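Side-chain contacts in uncharacterized protein (Pyrococcus furiosus, PDB 4XLZ), which probably removes an acetyl group from N,N'-diacetylchitobiose as a metal-dependent family 14 carbohydrate esterase, here with cadmium bound: residues A[35-40]-A[152-157]; A[66-71]-A[112-117]. All coordinates share one frame; numbering follows the deposited sequence.

Contact 1: A[35-40]-A[152-157]. With CD (cadmium ion), chain G.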
ATOM      1  N   ILE A  35       8.079  29.477   4.009  1.00 14.69           N
ATOM      2  CA  ILE A  35       7.753  28.552   2.929  1.00 14.75           C
ATOM      3  C   ILE A  35       6.235  28.509   2.778  1.00 13.61           C
ATOM      4  O   ILE A  35       5.504  28.359   3.788  1.00 15.41           O
ATOM      5  CB  ILE A  35       8.277  27.133   3.265  1.00 14.36           C
ATOM      6  CG1 ILE A  35       9.829  27.174   3.108  1.00 18.50           C
ATOM      7  CG2 ILE A  35       7.719  26.186   2.231  1.00 18.31           C
ATOM      8  CD1 ILE A  35      10.441  25.814   3.354  1.00 18.36           C
ATOM      9  N   CYS A  36       5.798  28.694   1.509  1.00 14.16           N
ATOM     10  CA  CYS A  36       4.378  28.557   1.227  1.00 13.82           C
ATOM     11  C   CYS A  36       4.185  27.310   0.440  1.00 14.24           C
ATOM     12  O   CYS A  36       4.752  27.091  -0.614  1.00 13.91           O
ATOM     13  CB  CYS A  36       3.930  29.754   0.341  1.00 14.49           C
ATOM     14  SG  CYS A  36       4.204  31.352   1.279  1.00 20.07           S
ATOM     15  N   ILE A  37       3.403  26.386   1.039  1.00 14.15           N
ATOM     16  CA  ILE A  37       3.184  25.047   0.464  1.00 13.26           C
ATOM     17  C   ILE A  37       1.849  25.025  -0.264  1.00 13.45           C
ATOM     18  O   ILE A  37       0.761  25.399   0.338  1.00 15.53           O
ATOM     19  CB  ILE A  37       3.137  24.047   1.626  1.00 12.99           C
ATOM     20  CG1 ILE A  37       4.562  24.120   2.312  1.00 14.69           C
ATOM     21  CG2 ILE A  37       3.020  22.618   0.981  1.00 15.89           C
ATOM     22  CD1 ILE A  37       4.687  23.031   3.473  1.00 16.70           C
ATOM     23  N   GLU A  38       1.865  24.657  -1.511  1.00 12.57           N
ATOM     24  CA  GLU A  38       0.652  24.612  -2.379  1.00 13.49           C
ATOM     25  C   GLU A  38       0.460  23.232  -2.898  1.00 13.05           C
ATOM     26  O   GLU A  38       1.376  22.576  -3.378  1.00 13.32           O
ATOM     27  CB  GLU A  38       0.676  25.608  -3.579  1.00 13.91           C
ATOM     28  CG  GLU A  38       2.016  25.504  -4.383  1.00 13.82           C
ATOM     29  CD  GLU A  38       2.077  26.519  -5.532  1.00 15.06           C
ATOM     30  OE1 GLU A  38       1.162  27.331  -5.652  1.00 15.39           O
ATOM     31  OE2 GLU A  38       2.991  26.390  -6.421  1.00 15.78           O
ATOM     32  N   PRO A  39      -0.781  22.811  -2.973  1.00 11.92           N
ATOM     33  CA  PRO A  39      -1.058  21.473  -3.566  1.00 12.24           C
ATOM     34  C   PRO A  39      -0.790  21.397  -5.047  1.00 12.66           C
ATOM     35  O   PRO A  39      -0.198  20.410  -5.526  1.00 13.20           O
ATOM     36  CB  PRO A  39      -2.597  21.254  -3.269  1.00 12.34           C
ATOM     37  CG  PRO A  39      -2.892  22.073  -2.027  1.00 11.53           C
ATOM     38  CD  PRO A  39      -1.912  23.373  -2.155  1.00 11.69           C
ATOM     39  N   HIS A  40      -1.211  22.503  -5.785  1.00 13.43           N
ATOM     40  CA  HIS A  40      -1.042  22.552  -7.246  1.00 13.66           C
ATOM     41  C   HIS A  40      -0.443  23.923  -7.587  1.00 11.52           C
ATOM     42  O   HIS A  40      -0.494  24.830  -6.780  1.00 14.26           O
ATOM     43  CB  HIS A  40      -2.481  22.514  -7.895  1.00 13.34           C
ATOM     44  CG  HIS A  40      -3.243  21.318  -7.455  1.00 12.42           C
ATOM     45  ND1 HIS A  40      -4.431  21.478  -6.737  1.00 11.89           N
ATOM     46  CD2 HIS A  40      -3.076  19.997  -7.710  1.00 14.32           C
ATOM     47  CE1 HIS A  40      -4.931  20.254  -6.524  1.00 13.31           C
ATOM     48  NE2 HIS A  40      -4.135  19.342  -7.102  1.00 12.52           N
ATOM     49  N   ARG A 152      -6.548  18.323   1.066  1.00 12.67           N
ATOM     50  CA  ARG A 152      -6.607  17.883   2.465  1.00 12.85           C
ATOM     51  C   ARG A 152      -5.212  17.270   2.858  1.00 12.54           C
ATOM     52  O   ARG A 152      -4.694  17.613   3.929  1.00 12.30           O
ATOM     53  CB  ARG A 152      -7.637  16.764   2.595  1.00 12.86           C
ATOM     54  CG  ARG A 152      -9.079  17.248   2.342  1.00 13.78           C
ATOM     55  CD  ARG A 152     -10.060  16.113   2.666  1.00 14.21           C
ATOM     56  NE  ARG A 152      -9.939  14.952   1.778  1.00 13.73           N
ATOM     57  CZ  ARG A 152     -10.772  14.568   0.864  1.00 14.46           C
ATOM     58  NH1 ARG A 152     -11.841  15.342   0.524  1.00 14.98           N
ATOM     59  NH2 ARG A 152     -10.550  13.466   0.182  1.00 14.29           N
ATOM     60  N   ARG A 153      -4.685  16.468   1.961  1.00 11.35           N
ATOM     61  CA  ARG A 153      -3.391  15.840   2.297  1.00 11.85           C
ATOM     62  C   ARG A 153      -2.253  16.873   2.422  1.00 11.42           C
ATOM     63  O   ARG A 153      -1.391  16.717   3.329  1.00 11.97           O
ATOM     64  CB  ARG A 153      -3.040  14.769   1.299  1.00 10.85           C
ATOM     65  CG  ARG A 153      -4.034  13.551   1.404  1.00 11.17           C
ATOM     66  CD  ARG A 153      -3.854  12.579   0.272  1.00 10.59           C
ATOM     67  NE  ARG A 153      -4.727  11.452   0.550  1.00 12.45           N
ATOM     68  CZ  ARG A 153      -4.521  10.269   0.035  1.00 12.56           C
ATOM     69  NH1 ARG A 153      -3.563  10.016  -0.926  1.00 11.99           N
ATOM     70  NH2 ARG A 153      -5.343   9.228   0.492  1.00 13.20           N
ATOM     71  N   THR A 154      -2.240  17.915   1.540  1.00 11.53           N
ATOM     72  CA  THR A 154      -1.192  18.887   1.730  1.00 11.19           C
ATOM     73  C   THR A 154      -1.255  19.520   3.080  1.00 12.69           C
ATOM     74  O   THR A 154      -0.200  19.777   3.744  1.00 12.17           O
ATOM     75  CB  THR A 154      -1.347  19.942   0.584  1.00 11.13           C
ATOM     76  OG1 THR A 154      -1.102  19.330  -0.669  1.00 12.22           O
ATOM     77  CG2 THR A 154      -0.281  21.065   0.780  1.00 12.23           C
ATOM     78  N   GLY A 155      -2.493  19.900   3.536  1.00 12.02           N
ATOM     79  CA  GLY A 155      -2.604  20.548   4.838  1.00 13.20           C
ATOM     80  C   GLY A 155      -2.089  19.668   6.006  1.00 12.68           C
ATOM     81  O   GLY A 155      -1.325  20.138   6.824  1.00 13.20           O
ATOM     82  N   PHE A 156      -2.600  18.440   5.996  1.00 12.65           N
ATOM     83  CA  PHE A 156      -2.185  17.568   7.128  1.00 11.81           C
ATOM     84  C   PHE A 156      -0.717  17.266   7.055  1.00 12.64           C
ATOM     85  O   PHE A 156      -0.053  17.313   8.085  1.00 12.46           O
ATOM     86  CB  PHE A 156      -2.979  16.215   7.006  1.00 12.02           C
ATOM     87  CG  PHE A 156      -4.443  16.294   7.439  1.00 11.19           C
ATOM     88  CD1 PHE A 156      -4.761  16.804   8.703  1.00 13.75           C
ATOM     89  CD2 PHE A 156      -5.410  15.892   6.498  1.00 14.11           C
ATOM     90  CE1 PHE A 156      -6.151  16.835   9.086  1.00 14.15           C
ATOM     91  CE2 PHE A 156      -6.809  15.962   6.883  1.00 15.11           C
ATOM     92  CZ  PHE A 156      -7.139  16.445   8.180  1.00 14.42           C
ATOM     93  N   LEU A 157      -0.213  16.935   5.874  1.00 11.88           N
ATOM     94  CA  LEU A 157       1.246  16.610   5.770  1.00 10.56           C
ATOM     95  C   LEU A 157       2.107  17.818   6.141  1.00 12.79           C
ATOM     96  O   LEU A 157       3.187  17.645   6.732  1.00 13.01           O
ATOM     97  CB  LEU A 157       1.584  16.157   4.393  1.00 12.33           C
ATOM     98  CG  LEU A 157       0.943  14.791   3.951  1.00 11.63           C
ATOM     99  CD1 LEU A 157       1.091  14.646   2.377  1.00 13.58           C
ATOM    100  CD2 LEU A 157       1.693  13.609   4.652  1.00 12.79           C
TER
HETATM  101 CD    CD G 301      -5.436  23.451  -6.031  1.00 14.67          CD
HETATM  102  O   HOH W   1      -7.517  22.553  -7.273  1.00 23.54           O
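T154, on helix 149-164, sets its two side-chain branches against I37 and P39 at the C-terminal end of strand 33-38, the central strand of the five-stranded parallel sheet in this Rossmann-like alpha/beta fold. Chi1 of T154, -65°, places CG2 anti to the backbone N, where it lies 3.7 Å from CG2 of I37. That methyl of I37 is likewise anti to its own N, and the two side chains slide past each other in opposite directions. The side chains of T154 and P39 cross at about a right angle, with T154 OG1 3.5 Å from P39 CG. That approach is a van der Waals contact of oxygen with carbon; the hydroxyl is hydrogen-bonded to D150 O, one turn back in the helix. Replacing T154 by an alanine removes OG1 and CG2, which would probably open a gap beside the I37 methyl and the P39 ring and cost D150 O its hydroxyl partner. The strand ends at E38, and the loop that follows carries P39 and then H40 into the metal site. P39 CB lies 3.9 Å above the imidazole plane of H40, offset toward the rim. D150 OD1 bonds H40 NE2, while H40 ND1 binds cadmium at 2.3 Å, with D43 and H151 as further protein ligands.

Contact 2: A[66-71]-A[112-117]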
ATOM      1  N   CYS A  66       5.705  23.099  -4.115  1.00 12.73           N
ATOM      2  CA  CYS A  66       4.495  22.688  -4.859  1.00 13.36           C
ATOM      3  C   CYS A  66       4.465  21.183  -4.794  1.00 13.57           C
ATOM      4  O   CYS A  66       5.335  20.479  -5.270  1.00 13.07           O
ATOM      5  CB  CYS A  66       4.575  23.250  -6.300  1.00 14.62           C
ATOM      6  SG  CYS A  66       2.956  23.027  -7.113  1.00 15.73           S
HETATM    7  N   MSE A  67       3.345  20.669  -4.261  1.00 10.93           N
HETATM    8  CA  MSE A  67       3.317  19.187  -3.981  1.00 11.30           C
HETATM    9  C   MSE A  67       3.115  18.358  -5.213  1.00 13.42           C
HETATM   10  O   MSE A  67       3.659  17.282  -5.357  1.00 13.75           O
HETATM   11  CB  MSE A  67       2.074  18.865  -3.105  1.00 12.98           C
HETATM   12  CG  MSE A  67       1.969  19.679  -1.789  1.00 14.06           C
HETATM   13 SE   MSE A  67       3.541  19.399  -0.621  1.00 14.13          SE
HETATM   14  CE  MSE A  67       3.258  17.584  -0.184  1.00 16.46           C
ATOM     15  N   THR A  68       2.367  18.870  -6.222  1.00 11.54           N
ATOM     16  CA  THR A  68       2.022  18.127  -7.405  1.00 11.99           C
ATOM     17  C   THR A  68       2.317  18.901  -8.706  1.00 11.70           C
ATOM     18  O   THR A  68       2.725  20.090  -8.669  1.00 14.60           O
ATOM     19  CB  THR A  68       0.553  17.638  -7.476  1.00 12.36           C
ATOM     20  OG1 THR A  68      -0.286  18.782  -7.812  1.00 14.08           O
ATOM     21  CG2 THR A  68       0.054  17.029  -6.177  1.00 14.07           C
ATOM     22  N   ASP A  69       2.176  18.229  -9.809  1.00 12.16           N
ATOM     23  CA  ASP A  69       2.613  18.805 -11.105  1.00 12.35           C
ATOM     24  C   ASP A  69       1.426  19.409 -11.870  1.00 14.18           C
ATOM     25  O   ASP A  69       1.650  19.993 -12.925  1.00 15.96           O
ATOM     26  CB  ASP A  69       3.222  17.689 -11.943  1.00 14.31           C
ATOM     27  CG  ASP A  69       2.337  16.426 -12.105  1.00 13.77           C
ATOM     28  OD1 ASP A  69       1.097  16.547 -11.809  1.00 12.28           O
ATOM     29  OD2 ASP A  69       2.934  15.361 -12.463  1.00 16.77           O
ATOM     30  N   GLY A  70       0.241  19.364 -11.318  1.00 12.38           N
ATOM     31  CA  GLY A  70      -0.891  19.960 -12.096  1.00 12.43           C
ATOM     32  C   GLY A  70      -1.282  19.192 -13.360  1.00 12.38           C
ATOM     33  O   GLY A  70      -2.073  19.711 -14.248  1.00 14.12           O
ATOM     34  N   TYR A  71      -0.862  17.933 -13.566  1.00 11.99           N
ATOM     35  CA  TYR A  71      -1.089  17.075 -14.747  1.00 12.39           C
ATOM     36  C   TYR A  71      -2.517  16.998 -15.203  1.00 13.04           C
ATOM     37  O   TYR A  71      -2.788  16.768 -16.380  1.00 14.71           O
ATOM     38  CB  TYR A  71      -0.511  15.655 -14.338  1.00 11.79           C
ATOM     39  CG  TYR A  71      -0.589  14.562 -15.328  1.00 11.16           C
ATOM     40  CD1 TYR A  71       0.603  14.169 -16.005  1.00 11.01           C
ATOM     41  CD2 TYR A  71      -1.760  13.834 -15.521  1.00 12.55           C
ATOM     42  CE1 TYR A  71       0.601  13.060 -16.865  1.00 13.14           C
ATOM     43  CE2 TYR A  71      -1.807  12.742 -16.374  1.00 13.73           C
ATOM     44  CZ  TYR A  71      -0.593  12.355 -17.023  1.00 14.51           C
ATOM     45  OH  TYR A  71      -0.634  11.279 -17.876  1.00 17.61           O
ATOM     46  N   THR A 112      -3.797  14.678  -8.373  1.00 11.59           N
ATOM     47  CA  THR A 112      -4.907  13.737  -7.995  1.00 11.22           C
ATOM     48  C   THR A 112      -4.314  12.469  -7.358  1.00 13.62           C
ATOM     49  O   THR A 112      -5.098  11.584  -6.969  1.00 14.01           O
ATOM     50  CB  THR A 112      -5.925  13.315  -9.073  1.00 12.99           C
ATOM     51  OG1 THR A 112      -5.381  12.491 -10.102  1.00 12.40           O
ATOM     52  CG2 THR A 112      -6.578  14.653  -9.696  1.00 12.40           C
ATOM     53  N   GLU A 113      -2.976  12.406  -7.249  1.00 11.96           N
ATOM     54  CA  GLU A 113      -2.283  11.170  -6.794  1.00 12.33           C
ATOM     55  C   GLU A 113      -1.312  11.596  -5.726  1.00 12.39           C
ATOM     56  O   GLU A 113      -0.360  10.756  -5.439  1.00 14.10           O
ATOM     57  CB  GLU A 113      -1.575  10.458  -7.961  1.00 14.98           C
ATOM     58  CG  GLU A 113      -2.620  10.196  -9.125  1.00 14.14           C
ATOM     59  CD  GLU A 113      -2.105   9.351 -10.244  1.00 15.22           C
ATOM     60  OE1 GLU A 113      -2.901   9.065 -11.153  1.00 16.08           O
ATOM     61  OE2 GLU A 113      -0.819   9.040 -10.296  1.00 17.81           O
ATOM     62  N   LEU A 114      -1.453  12.665  -4.990  1.00 11.87           N
ATOM     63  CA  LEU A 114      -0.533  12.960  -3.884  1.00 11.34           C
ATOM     64  C   LEU A 114      -0.665  11.896  -2.792  1.00 10.59           C
ATOM     65  O   LEU A 114      -1.778  11.829  -2.251  1.00 12.12           O
ATOM     66  CB  LEU A 114      -0.869  14.373  -3.342  1.00 13.00           C
ATOM     67  CG  LEU A 114       0.055  14.771  -2.162  1.00 11.72           C
ATOM     68  CD1 LEU A 114       1.599  14.882  -2.606  1.00 13.65           C
ATOM     69  CD2 LEU A 114      -0.391  16.143  -1.595  1.00 11.52           C
ATOM     70  N   PRO A 115       0.357  11.164  -2.428  1.00 10.50           N
ATOM     71  CA  PRO A 115       0.146  10.221  -1.312  1.00 11.45           C
ATOM     72  C   PRO A 115      -0.022  10.875  -0.009  1.00 11.28           C
ATOM     73  O   PRO A 115       0.457  12.009   0.225  1.00 13.36           O
ATOM     74  CB  PRO A 115       1.459   9.383  -1.317  1.00 12.62           C
ATOM     75  CG  PRO A 115       2.105   9.650  -2.707  1.00 12.42           C
ATOM     76  CD  PRO A 115       1.695  11.073  -3.062  1.00 10.78           C
ATOM     77  N   TYR A 116      -0.616  10.097   0.928  1.00 11.73           N
ATOM     78  CA  TYR A 116      -0.601  10.548   2.327  1.00 10.92           C
ATOM     79  C   TYR A 116       0.304   9.528   3.066  1.00 11.23           C
ATOM     80  O   TYR A 116      -0.158   8.416   3.435  1.00 14.13           O
ATOM     81  CB  TYR A 116      -2.035  10.573   2.932  1.00 11.87           C
ATOM     82  CG  TYR A 116      -2.010  11.011   4.345  1.00 10.67           C
ATOM     83  CD1 TYR A 116      -2.238  10.066   5.384  1.00 12.44           C
ATOM     84  CD2 TYR A 116      -1.683  12.327   4.695  1.00 11.21           C
ATOM     85  CE1 TYR A 116      -2.258  10.481   6.741  1.00 11.92           C
ATOM     86  CE2 TYR A 116      -1.631  12.747   6.021  1.00 12.73           C
ATOM     87  CZ  TYR A 116      -1.885  11.794   7.059  1.00 11.74           C
ATOM     88  OH  TYR A 116      -1.851  12.140   8.389  1.00 12.56           O
ATOM     89  N   SER A 117       1.576   9.867   3.183  1.00 12.59           N
ATOM     90  CA  SER A 117       2.515   8.814   3.635  1.00 12.25           C
ATOM     91  C   SER A 117       3.720   9.507   4.264  1.00 10.49           C
ATOM     92  O   SER A 117       4.064  10.677   4.082  1.00 11.40           O
ATOM     93  CB  SER A 117       2.992   8.019   2.402  1.00 13.44           C
ATOM     94  OG  SER A 117       3.787   8.857   1.536  1.00 13.78           O
TER
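L114 carries its CG anti to the backbone N (chi1 180°), and its branched end thereby reaches M67, a selenomethionine introduced for the SeMet derivative. The M67 chain is bent at both chi2 and chi3, which brings CE round to the same leucine that its CB touches. Both methyls of L114, CD1 and CD2, meet both M67 CB and M67 CE, at 4.0 to 4.2 Å. The side chains meet at a slant, and the approaches are ordinary van der Waals contacts between apolar carbons. T68 adds its methyl from the next position, CG2 being 4.0 Å from L114 CB with the side chains nearly perpendicular. These contacts join the end of strand 61-68, in the parallel sheet of the alpha/beta fold, to the loop that follows the edge strand 103-109 and leads into helix 118-131. T154 of helix 149-164 also touches both M67 and L114, while V120 and L124 of helix 118-131 pack on M67. The backbone N of L114 donates to D150 OD2. Past T68, Y71 N donates to D69 OD1 at 3.0 Å, closing an Asx turn with an N-H...O angle of 162°. The donor approaches from above the carboxylate, 53° out of its plane, and D69 OD1 also accepts from D111 N.

In the fold
The centres of contacts 1 and 2 lie 9 Å apart; the contacts involve the neighbouring strands 33-38 and 61-68, and along the chain contact 2 is nested within the loop that contact 1 closes. Two probable hydrogen bonds tie them: T68 OG1 is 2.8 Å from P39 O, and R153 NH1 is 2.9 Å from L114 O. T154 OG1 also packs 3.3 Å from M67 CG. Next to the metal site, T68 OG1 sits 3.0 Å from CD2 of the cadmium ligand H40, and the T68 side chain is about 7 Å from the ion. This places T68 of contact 2 in what is best read as the second shell of the site, whereas contact 1 supplies the ligand H40.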